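Local coordinates for uncharacterized protein (Thermus thermophilus HB8, PDB 6SCE) that acts as a CRISPR-associated DNA nuclease of type III defence, switched on by cyclic oligoadenylate, probably sensed through its CARF domains, at residues 162-165 with 166-170; 228-232 with 233-237; 252-256 with 257-261; 363-366 with 367-371; 388-391 with 392-396. All blocks are in the same frame, centred on the assembly; numbering follows the deposited sequence.

Interaction 1 (162-165 with 166-170)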
# COMPACT_ATOMS: atom_id res chain seq x y z
N GLY A 162 -4.07 16.94 -23.52
CA GLY A 162 -4.52 18.29 -23.33
C GLY A 162 -5.06 18.52 -21.94
O GLY A 162 -5.10 19.64 -21.48
N ALA A 163 -5.46 17.45 -21.24
CA ALA A 163 -6.03 17.58 -19.90
C ALA A 163 -5.02 18.05 -18.81
O ALA A 163 -5.44 18.53 -17.77
CB ALA A 163 -6.67 16.27 -19.49
N PHE A 164 -3.74 17.91 -19.06
CA PHE A 164 -2.70 18.37 -18.14
C PHE A 164 -2.51 19.89 -18.23
O PHE A 164 -2.67 20.47 -19.31
CB PHE A 164 -1.36 17.68 -18.43
CG PHE A 164 -1.25 16.30 -17.85
CD1 PHE A 164 -1.70 15.20 -18.55
CD2 PHE A 164 -0.70 16.09 -16.58
CE1 PHE A 164 -1.61 13.93 -18.01
CE2 PHE A 164 -0.61 14.82 -16.05
CZ PHE A 164 -1.06 13.74 -16.76
N PRO A 165 -2.10 20.52 -17.12
CA PRO A 165 -1.74 21.92 -17.21
C PRO A 165 -0.52 22.14 -18.08
O PRO A 165 0.18 21.18 -18.44
CB PRO A 165 -1.47 22.31 -15.74
CG PRO A 165 -2.15 21.29 -14.94
CD PRO A 165 -1.98 20.04 -15.73
N PRO A 166 -0.27 23.41 -18.46
CA PRO A 166 0.87 23.73 -19.32
C PRO A 166 2.19 23.26 -18.71
O PRO A 166 2.36 23.30 -17.50
CB PRO A 166 0.83 25.27 -19.40
CG PRO A 166 -0.60 25.63 -19.16
CD PRO A 166 -1.12 24.59 -18.19
N GLY A 167 3.10 22.80 -19.56
CA GLY A 167 4.43 22.46 -19.08
C GLY A 167 4.68 20.98 -18.98
O GLY A 167 5.83 20.58 -18.86
N ALA A 168 3.64 20.15 -19.06
CA ALA A 168 3.82 18.71 -19.03
C ALA A 168 4.64 18.22 -20.21
O ALA A 168 4.56 18.76 -21.31
CB ALA A 168 2.48 17.99 -19.01
N GLN A 169 5.41 17.17 -19.97
CA GLN A 169 6.13 16.47 -21.02
C GLN A 169 5.61 15.03 -21.04
O GLN A 169 5.28 14.45 -19.98
CB GLN A 169 7.63 16.43 -20.72
CG GLN A 169 8.38 17.77 -20.53
CD GLN A 169 9.76 17.53 -19.87
OE1 GLN A 169 9.86 17.18 -18.65
NE2 GLN A 169 10.84 17.66 -20.67
N ALA A 170 5.61 14.40 -22.20
CA ALA A 170 5.05 13.06 -22.32
C ALA A 170 5.84 12.16 -23.24
O ALA A 170 6.54 12.61 -24.15
CB ALA A 170 3.60 13.12 -22.75
O HOH W 1 0.66 20.35 -20.85

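Interaction 2 (228-232 with 233-237)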
# COMPACT_ATOMS: atom_id res chain seq x y z
N VAL A 228 -7.19 7.82 -15.45
CA VAL A 228 -8.03 7.13 -16.41
C VAL A 228 -9.26 7.96 -16.76
O VAL A 228 -10.17 8.09 -15.92
CB VAL A 228 -8.45 5.75 -15.90
CG1 VAL A 228 -9.45 5.10 -16.87
CG2 VAL A 228 -7.23 4.86 -15.78
N PRO A 229 -9.25 8.59 -17.94
CA PRO A 229 -10.45 9.34 -18.37
C PRO A 229 -11.50 8.34 -18.79
O PRO A 229 -11.23 7.47 -19.64
CB PRO A 229 -9.96 10.19 -19.54
CG PRO A 229 -8.46 10.20 -19.40
CD PRO A 229 -8.14 8.84 -18.86
N TYR A 230 -12.66 8.39 -18.15
CA TYR A 230 -13.66 7.38 -18.37
C TYR A 230 -14.28 7.52 -19.77
O TYR A 230 -14.23 8.59 -20.39
CB TYR A 230 -14.69 7.34 -17.25
CG TYR A 230 -15.53 8.58 -17.03
CD1 TYR A 230 -16.59 8.89 -17.87
CD2 TYR A 230 -15.29 9.43 -15.94
CE1 TYR A 230 -17.36 10.01 -17.65
CE2 TYR A 230 -16.07 10.55 -15.71
CZ TYR A 230 -17.11 10.84 -16.57
OH TYR A 230 -17.89 11.96 -16.35
N HIS A 231 -14.81 6.42 -20.25
CA HIS A 231 -15.31 6.29 -21.63
C HIS A 231 -16.75 6.83 -21.75
O HIS A 231 -17.71 6.07 -21.82
CB HIS A 231 -15.28 4.83 -22.03
CG HIS A 231 -13.90 4.30 -22.31
ND1 HIS A 231 -13.68 3.03 -22.80
CD2 HIS A 231 -12.68 4.88 -22.17
CE1 HIS A 231 -12.37 2.85 -22.96
NE2 HIS A 231 -11.74 3.95 -22.59
N LYS A 232 -16.83 8.15 -21.80
CA LYS A 232 -18.08 8.86 -21.83
C LYS A 232 -18.89 8.49 -23.07
O LYS A 232 -20.11 8.38 -22.98
CB LYS A 232 -17.87 10.36 -21.77
CG LYS A 232 -19.14 11.10 -21.38
CD LYS A 232 -18.92 12.58 -21.32
CE LYS A 232 -18.36 13.00 -19.98
NZ LYS A 232 -18.22 14.48 -19.94
N ALA A 233 -18.22 8.25 -24.20
CA ALA A 233 -18.92 7.84 -25.41
C ALA A 233 -19.63 6.49 -25.20
O ALA A 233 -20.75 6.30 -25.66
CB ALA A 233 -17.99 7.78 -26.60
N HIS A 234 -19.01 5.57 -24.47
CA HIS A 234 -19.72 4.36 -24.13
C HIS A 234 -20.95 4.61 -23.25
O HIS A 234 -22.01 4.00 -23.47
CB HIS A 234 -18.83 3.34 -23.43
CG HIS A 234 -19.55 2.06 -23.12
ND1 HIS A 234 -19.83 1.13 -24.10
CD2 HIS A 234 -20.03 1.56 -21.97
CE1 HIS A 234 -20.45 0.11 -23.55
NE2 HIS A 234 -20.59 0.34 -22.25
N LEU A 235 -20.82 5.47 -22.26
CA LEU A 235 -21.95 5.81 -21.38
C LEU A 235 -23.13 6.40 -22.20
O LEU A 235 -24.29 6.11 -21.91
CB LEU A 235 -21.53 6.83 -20.34
CG LEU A 235 -20.54 6.35 -19.27
CD1 LEU A 235 -20.30 7.48 -18.30
CD2 LEU A 235 -21.02 5.09 -18.58
N ARG A 236 -22.81 7.23 -23.19
CA ARG A 236 -23.83 7.84 -24.03
C ARG A 236 -24.57 6.83 -24.90
O ARG A 236 -25.68 7.08 -25.33
CB ARG A 236 -23.26 8.98 -24.85
CG ARG A 236 -22.95 10.20 -23.99
CD ARG A 236 -22.08 11.21 -24.71
NE ARG A 236 -21.93 12.46 -23.94
CZ ARG A 236 -21.02 13.39 -24.18
NH1 ARG A 236 -20.14 13.23 -25.16
NH2 ARG A 236 -20.98 14.49 -23.45
N SER A 237 -23.96 5.67 -25.12
CA SER A 237 -24.57 4.58 -25.86
C SER A 237 -25.50 3.69 -25.00
O SER A 237 -26.12 2.75 -25.51
CB SER A 237 -23.47 3.72 -26.48
OG SER A 237 -23.03 2.70 -25.60

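Interaction 3 (252-256 with 257-261)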
# COMPACT_ATOMS: atom_id res chain seq x y z
N ALA A 252 -16.44 2.16 -8.77
CA ALA A 252 -16.14 1.18 -7.71
C ALA A 252 -14.81 0.46 -8.02
O ALA A 252 -13.94 0.35 -7.18
CB ALA A 252 -17.27 0.19 -7.59
N TRP A 253 -14.66 0.01 -9.26
CA TRP A 253 -13.43 -0.61 -9.70
C TRP A 253 -12.22 0.31 -9.57
O TRP A 253 -11.16 -0.11 -9.08
CB TRP A 253 -13.58 -1.12 -11.12
CG TRP A 253 -14.63 -2.16 -11.26
CD1 TRP A 253 -15.16 -2.93 -10.28
CD2 TRP A 253 -15.30 -2.54 -12.47
NE1 TRP A 253 -16.10 -3.78 -10.80
CE2 TRP A 253 -16.21 -3.56 -12.15
CE3 TRP A 253 -15.22 -2.12 -13.80
CZ2 TRP A 253 -17.04 -4.16 -13.09
CZ3 TRP A 253 -16.05 -2.73 -14.75
CH2 TRP A 253 -16.93 -3.74 -14.39
N ALA A 254 -12.36 1.57 -9.97
CA ALA A 254 -11.28 2.54 -9.89
C ALA A 254 -10.84 2.80 -8.45
O ALA A 254 -9.64 2.89 -8.17
CB ALA A 254 -11.66 3.85 -10.54
N ARG A 255 -11.81 2.94 -7.55
CA ARG A 255 -11.48 3.10 -6.15
C ARG A 255 -10.73 1.85 -5.63
O ARG A 255 -9.73 1.99 -4.95
CB ARG A 255 -12.72 3.36 -5.31
CG ARG A 255 -12.39 3.65 -3.85
CD ARG A 255 -13.63 3.96 -3.02
NE ARG A 255 -13.90 5.40 -2.95
CZ ARG A 255 -14.82 5.95 -2.16
NH1 ARG A 255 -15.57 5.19 -1.36
NH2 ARG A 255 -15.00 7.27 -2.17
N GLU A 256 -11.22 0.67 -5.99
CA GLU A 256 -10.65 -0.58 -5.52
C GLU A 256 -9.20 -0.79 -5.95
O GLU A 256 -8.39 -1.26 -5.16
CB GLU A 256 -11.50 -1.74 -5.98
CG GLU A 256 -10.96 -3.10 -5.56
CD GLU A 256 -12.05 -4.09 -5.31
OE1 GLU A 256 -12.82 -3.86 -4.35
OE2 GLU A 256 -12.12 -5.10 -6.06
N TYR A 257 -8.86 -0.41 -7.18
CA TYR A 257 -7.48 -0.61 -7.65
C TYR A 257 -6.60 0.62 -7.63
O TYR A 257 -5.48 0.59 -8.16
CB TYR A 257 -7.52 -1.23 -9.03
CG TYR A 257 -8.34 -2.49 -9.10
CD1 TYR A 257 -8.03 -3.59 -8.31
CD2 TYR A 257 -9.41 -2.58 -9.97
CE1 TYR A 257 -8.79 -4.75 -8.37
CE2 TYR A 257 -10.16 -3.73 -10.06
CZ TYR A 257 -9.86 -4.81 -9.27
OH TYR A 257 -10.66 -5.94 -9.40
N GLY A 258 -7.08 1.71 -7.02
CA GLY A 258 -6.28 2.92 -6.90
C GLY A 258 -6.13 3.76 -8.17
O GLY A 258 -5.14 4.47 -8.36
N VAL A 259 -7.13 3.73 -9.04
CA VAL A 259 -7.13 4.55 -10.25
C VAL A 259 -7.81 5.88 -10.01
O VAL A 259 -8.84 5.95 -9.31
CB VAL A 259 -7.85 3.78 -11.37
CG1 VAL A 259 -8.25 4.69 -12.52
CG2 VAL A 259 -6.94 2.65 -11.82
N PHE A 260 -7.26 6.93 -10.59
CA PHE A 260 -7.87 8.25 -10.55
C PHE A 260 -8.72 8.36 -11.82
O PHE A 260 -8.22 8.69 -12.90
CB PHE A 260 -6.78 9.31 -10.48
CG PHE A 260 -7.27 10.72 -10.38
CD1 PHE A 260 -8.34 11.07 -9.57
CD2 PHE A 260 -6.62 11.72 -11.07
CE1 PHE A 260 -8.74 12.38 -9.47
CE2 PHE A 260 -7.01 13.03 -10.97
CZ PHE A 260 -8.08 13.36 -10.16
N LEU A 261 -10.00 8.04 -11.67
CA LEU A 261 -10.97 8.09 -12.77
C LEU A 261 -11.46 9.51 -12.99
O LEU A 261 -11.99 10.13 -12.08
CB LEU A 261 -12.14 7.20 -12.43
CG LEU A 261 -13.04 6.82 -13.61
CD1 LEU A 261 -12.35 5.79 -14.47
CD2 LEU A 261 -14.37 6.27 -13.10

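Interaction 4 (363-366 with 367-371)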
# COMPACT_ATOMS: atom_id res chain seq x y z
N PRO A 363 -0.44 19.89 21.96
CA PRO A 363 -1.28 20.11 23.16
C PRO A 363 -1.97 18.85 23.68
O PRO A 363 -2.21 18.72 24.89
CB PRO A 363 -2.32 21.13 22.68
CG PRO A 363 -1.76 21.73 21.44
CD PRO A 363 -0.95 20.64 20.81
N VAL A 364 -2.28 17.92 22.78
CA VAL A 364 -2.94 16.69 23.14
C VAL A 364 -1.93 15.84 23.93
O VAL A 364 -2.23 15.31 25.00
CB VAL A 364 -3.45 15.94 21.88
CG1 VAL A 364 -3.91 14.53 22.19
CG2 VAL A 364 -4.54 16.75 21.20
N VAL A 365 -0.72 15.73 23.40
CA VAL A 365 0.34 15.02 24.08
C VAL A 365 0.60 15.61 25.48
O VAL A 365 0.67 14.88 26.46
CB VAL A 365 1.64 15.07 23.25
CG1 VAL A 365 2.83 14.53 24.01
CG2 VAL A 365 1.45 14.30 21.95
N GLU A 366 0.73 16.92 25.54
CA GLU A 366 1.09 17.58 26.79
C GLU A 366 0.00 17.38 27.84
O GLU A 366 0.31 17.03 28.98
CB GLU A 366 1.44 19.06 26.57
CG GLU A 366 2.87 19.19 26.05
CD GLU A 366 3.20 20.54 25.41
OE1 GLU A 366 2.45 21.51 25.62
OE2 GLU A 366 4.21 20.60 24.68
N GLU A 367 -1.26 17.54 27.44
CA GLU A 367 -2.38 17.27 28.34
C GLU A 367 -2.41 15.80 28.76
O GLU A 367 -2.59 15.50 29.94
CB GLU A 367 -3.69 17.72 27.70
CG GLU A 367 -4.94 17.45 28.52
CD GLU A 367 -5.05 18.29 29.79
OE1 GLU A 367 -4.24 19.20 30.00
OE2 GLU A 367 -5.97 18.02 30.58
N ALA A 368 -2.20 14.88 27.82
CA ALA A 368 -2.19 13.47 28.16
C ALA A 368 -1.14 13.12 29.19
O ALA A 368 -1.41 12.35 30.13
CB ALA A 368 -2.00 12.63 26.91
N LEU A 369 0.06 13.67 29.03
CA LEU A 369 1.17 13.37 29.92
C LEU A 369 0.97 14.01 31.30
O LEU A 369 1.40 13.47 32.31
CB LEU A 369 2.50 13.83 29.31
CG LEU A 369 2.94 13.03 28.07
CD1 LEU A 369 4.22 13.63 27.52
CD2 LEU A 369 3.11 11.53 28.36
N ARG A 370 0.28 15.14 31.32
CA ARG A 370 -0.07 15.83 32.56
C ARG A 370 -1.02 14.97 33.40
O ARG A 370 -0.84 14.78 34.61
CB ARG A 370 -0.72 17.15 32.18
CG ARG A 370 -1.05 18.11 33.31
CD ARG A 370 -1.45 19.47 32.73
NE ARG A 370 -0.39 20.01 31.87
CZ ARG A 370 -0.49 20.32 30.57
NH1 ARG A 370 0.58 20.79 29.93
NH2 ARG A 370 -1.64 20.20 29.91
N ARG A 371 -2.04 14.43 32.72
CA ARG A 371 -3.06 13.61 33.34
C ARG A 371 -2.69 12.16 33.53
O ARG A 371 -3.49 11.38 34.04
CB ARG A 371 -4.35 13.69 32.53
CG ARG A 371 -5.03 15.05 32.58
CD ARG A 371 -6.15 15.13 31.57
NE ARG A 371 -7.20 14.14 31.80
CZ ARG A 371 -8.42 14.40 32.27
NH1 ARG A 371 -8.81 15.64 32.57
NH2 ARG A 371 -9.28 13.40 32.43

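Interaction 5 (388-391 with 392-396)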
# COMPACT_ATOMS: atom_id res chain seq x y z
N LEU A 388 7.08 12.72 10.69
CA LEU A 388 8.02 13.55 11.45
C LEU A 388 7.28 14.62 12.27
O LEU A 388 7.68 14.91 13.40
CB LEU A 388 9.05 14.19 10.55
CG LEU A 388 10.08 13.22 9.97
CD1 LEU A 388 11.08 13.97 9.11
CD2 LEU A 388 10.79 12.49 11.07
N GLY A 389 6.21 15.17 11.73
CA GLY A 389 5.38 16.11 12.47
C GLY A 389 4.80 15.53 13.72
O GLY A 389 4.77 16.16 14.80
N LEU A 390 4.36 14.28 13.60
CA LEU A 390 3.84 13.59 14.75
C LEU A 390 4.96 13.35 15.74
O LEU A 390 4.77 13.56 16.92
CB LEU A 390 3.17 12.27 14.34
CG LEU A 390 2.84 11.26 15.46
CD1 LEU A 390 2.06 11.89 16.58
CD2 LEU A 390 1.99 10.15 14.86
N TYR A 391 6.11 12.89 15.28
CA TYR A 391 7.23 12.65 16.19
C TYR A 391 7.61 13.95 16.94
O TYR A 391 7.89 13.91 18.13
CB TYR A 391 8.44 12.13 15.41
CG TYR A 391 9.70 12.18 16.22
CD1 TYR A 391 9.91 11.30 17.27
CD2 TYR A 391 10.70 13.10 15.92
CE1 TYR A 391 11.08 11.35 18.02
CE2 TYR A 391 11.87 13.15 16.67
CZ TYR A 391 12.05 12.27 17.71
OH TYR A 391 13.25 12.34 18.43
N LEU A 392 7.56 15.08 16.25
CA LEU A 392 7.98 16.36 16.84
C LEU A 392 6.97 16.90 17.86
O LEU A 392 7.30 17.77 18.67
CB LEU A 392 8.27 17.39 15.74
CG LEU A 392 9.54 17.10 14.94
CD1 LEU A 392 9.62 17.95 13.70
CD2 LEU A 392 10.80 17.28 15.78
N ALA A 393 5.75 16.38 17.80
CA ALA A 393 4.73 16.67 18.81
C ALA A 393 4.96 15.94 20.11
O ALA A 393 4.39 16.30 21.13
CB ALA A 393 3.36 16.30 18.29
N LEU A 394 5.76 14.87 20.07
CA LEU A 394 5.93 14.03 21.24
C LEU A 394 6.80 14.71 22.29
O LEU A 394 7.51 15.66 21.99
CB LEU A 394 6.53 12.69 20.86
CG LEU A 394 5.67 11.95 19.81
CD1 LEU A 394 6.30 10.59 19.58
CD2 LEU A 394 4.19 11.80 20.16
N ARG A 395 6.66 14.25 23.52
CA ARG A 395 7.50 14.70 24.63
C ARG A 395 7.86 13.46 25.44
O ARG A 395 7.20 12.42 25.32
CB ARG A 395 6.74 15.68 25.55
CG ARG A 395 6.19 16.92 24.85
CD ARG A 395 7.27 17.89 24.41
NE ARG A 395 6.65 19.09 23.81
CZ ARG A 395 6.43 19.30 22.50
NH1 ARG A 395 6.78 18.41 21.57
NH2 ARG A 395 5.85 20.43 22.11
N ASP A 396 8.90 13.59 26.26
CA ASP A 396 9.35 12.49 27.13
C ASP A 396 8.15 11.86 27.83
O ASP A 396 7.31 12.57 28.37
CB ASP A 396 10.36 13.00 28.18
CG ASP A 396 11.69 13.41 27.57
OD1 ASP A 396 11.98 13.07 26.40
OD2 ASP A 396 12.48 14.06 28.29
O HOH W 2 9.86 14.66 19.73

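Interaction 1 (162-165 with 166-170)
In Phe164 CG sits anti to the carbonyl carbon (chi1 -81°), beside the backbone N, and CB meets the methyl of Ala168, CB to CB at 3.9 Å. What folds the chain back far enough for this is a type II beta turn from Pro165 to Ala168. Pro166 takes the first inner corner and Gly167 the second, where a phi of 105° would jam any side chain against the preceding carbonyl. Across the peptide bond that joins the prolines, Pro165 CB comes within 3.4 Å of Pro166 CD, closer than usual for carbons. The turn is not closed directly: Pro165 O and Ala168 N stay 3.7 Å apart. A water bridges them instead, donating to Pro165 O at 2.6 Å and accepting a weak bond from Ala168 N at 3.5 Å. Pro166 and Gly167 form the exposed corner, while Phe164 is buried. The bend belongs to the connection between the antiparallel neighbours 156-158 and 169-172. Its side chains rest on strand 179-184, with Phe164 on Val182 and Ala168 on His184. Phe164 also meets Tyr189 of strand 187-192 edge-to-face and touches Leu268 at the start of helix 268-276.

Interaction 2 (228-232 with 233-237)
Leu235 reaches back toward Tyr230, its CD1 lying 3.9 Å from CE1 of the ring, and the two side chains cross at about a right angle. Tyr230 carries its CG in the crowded position between backbone N and carbonyl carbon (chi1 62°), which swings the ring to the leucine's side. This is the close-packed side of the contact, where the residue before the cap meets the first turn of the helix. His231, next in the chain after Tyr230, takes the N-cap position: its carbonyl accepts from Leu235 N at 3.2 Å in the carbonyl plane, and its CB lies 4.1 Å from His234 CB. Both imidazoles lead away into the protein, where ND1 of His231 binds Lys202 O and ND1 of His234 binds Ala201 O. The other flank faces solvent and carries exposed Arg236. Here Lys232 CD lies over one face of the guanidinium, offset toward its rim and 3.5 Å from Arg236 NH2. The like charges, Lys232 NZ and Arg236 NH2, stay 4.5 Å apart, and the lysine's mate is Asp263. The turn thus leads from strand 225-229, paired with strand 260-262, into the short helix 232-236, whose Leu235 packs with Tyr230 on Trp250 of helix 240-257.

Interaction 3 (252-256 with 257-261)
The last turn of helix 240-257 closes in a Schellman motif: Gly258, with phi at 76°, reverses the backbone so that Val259 N reaches back to Ala254 O at 2.8 Å, while Gly258 N makes a weak bond to Arg255 O. Just before it, the regular helical bond from Tyr257 N to Trp253 O is kept, at 3.0 Å. After the reversal the chain packs on the methyl of Ala254, whose CB is 3.9 Å from the CB of both Val259 and Leu261, consistent with the close approach of helix end and strand 260-262. Glu256 and Tyr257 run side by side in the same direction. The glutamate's CG, anti to the backbone N (chi1 179°), lies over one face of the ring, 4.1 Å from its centroid, a CH-pi contact. Beyond it the carboxylate stands almost perpendicular to the ring plane. Arg206 of helix 206-220 ties the two ends together, NH2 meeting Glu256 OE2 and Tyr257 OH. OE2 is also hydrogen-bonded to Thr540 OG1, and OE1 is paired with Tyr434 OH, so the helix end is stitched to later parts of the chain. Replacing Tyr257 by an alanine would probably leave Arg206 without its hydroxyl partner and Glu256 CG without a face to rest on. Tyr257 CD2 lies 3.2 Å from the carbonyl oxygen Trp253 O, which approaches the ring obliquely.

Interaction 4 (363-366 with 367-371)
Arg370 folds back over the helix turn it comes from, its guanidinium covering Glu366 O, which sits 3.7 Å from the plane and over its centre. The same carbonyl oxygen accepts from Arg370 N at 3.0 Å, so backbone and side chain of one arginine both meet it. This is the C-terminal end of alpha helix 354-370, in an alpha/beta domain whose parallel sheet core fits the Rossmann-like fold of CARF proteins. The guanidinium is held in its pose from the edge: NH2 makes a salt bridge with Glu367 OE1 at 2.8 Å, the oxygen only 5° out of the guanidinium plane. Two bends bring this about, at chi2 of Glu367 (69°) and chi3 of Arg370 (-57°). On another face of the helix Val365 and Leu369 point the same way side by side, CG1 to CD1 at 3.9 Å. The backbone bond from Leu369 N to Val365 O, 2.9 Å, links the same two residues; Ala368 N to Val364 O, also 2.9 Å, continues the helix. Further out, Ala368 and Val364 pack on Leu293 and Val365 on Leu295, both in strand 293-297, which seats the apolar face on the sheet. Glu366 runs out extended, and its OE2 forms a salt bridge with Arg395. Upstream the helix is kinked where the nitrogens of Pro363, which has no hydrogen to give, and Val364 make no bond to the turn before; the Pro363 carbonyl still works, its O accepting from Glu367 N at 3.0 Å.

Interaction 5 (388-391 with 392-396)
Two leucines flank the base of the Tyr391 ring: Leu392 CD2 lies 4.2 Å from ring atom CD2, and Leu394 CD1 lies 4.3 Å from CD1. CG anti to the backbone N (chi1 166°) sets the ring beside both; the Tyr391 and Leu392 side chains cross at a slant, and Leu394 CD1 comes obliquely to the ring. Leu394 has a second neighbour, Leu390, whose CD1 is 4.2 Å from its CD2; one methyl of Leu394 thus serves the ring and the other serves Leu390. Over the centre of one ring face sits a water that donates to Tyr391 O at 2.6 Å and, weakly, to Leu394 O. Beneath, helix 384-393 is unwinding. Leu392 N still bonds Leu388 O at 2.9 Å, but Ala393 N makes only weak bonds to Gly389 O and Leu390 O, and Leu394 N turns to Tyr391 O at 3.0 Å from well above the carbonyl plane. Replacing Leu394 by an alanine would probably remove its contacts with the ring and Leu390, leaving a gap there. The chain then continues toward strand 399-404, completing a beta-alpha-beta crossover from strand 375-378. Arg395 NH1 donates to both Leu392 O and Leu394 O, the latter at 2.9 Å. Although Arg395 NE is engaged in a salt bridge with Glu366, the two NH1 bonds probably help offset the partial negative charge of carbonyls at this helix end.

In the fold
The five contacts fall into two groups. Interactions 2 and 3 meet on neighbouring strands of one sheet, where Val228 N lies 2.9 Å from Phe260 O, a probable hydrogen bond, and Val228 CG2 packs 3.4 Å from Val259 CG1. Interaction 1 reaches the same sheet without touching either; its nearest atoms are about 6 Å from those of interaction 2. Interactions 4 and 5 are joined by the salt bridge from Glu366 OE2 to Arg395 NE, 3.0 Å, with Leu369 CD1 packed 3.8 Å from Arg395 CB. Centres of interactions 2 and 5 are 47 Å apart. Interaction 5 comes nearest the bound nucleic acid, nearest atoms about 8 Å away, against about 11 Å for interaction 3.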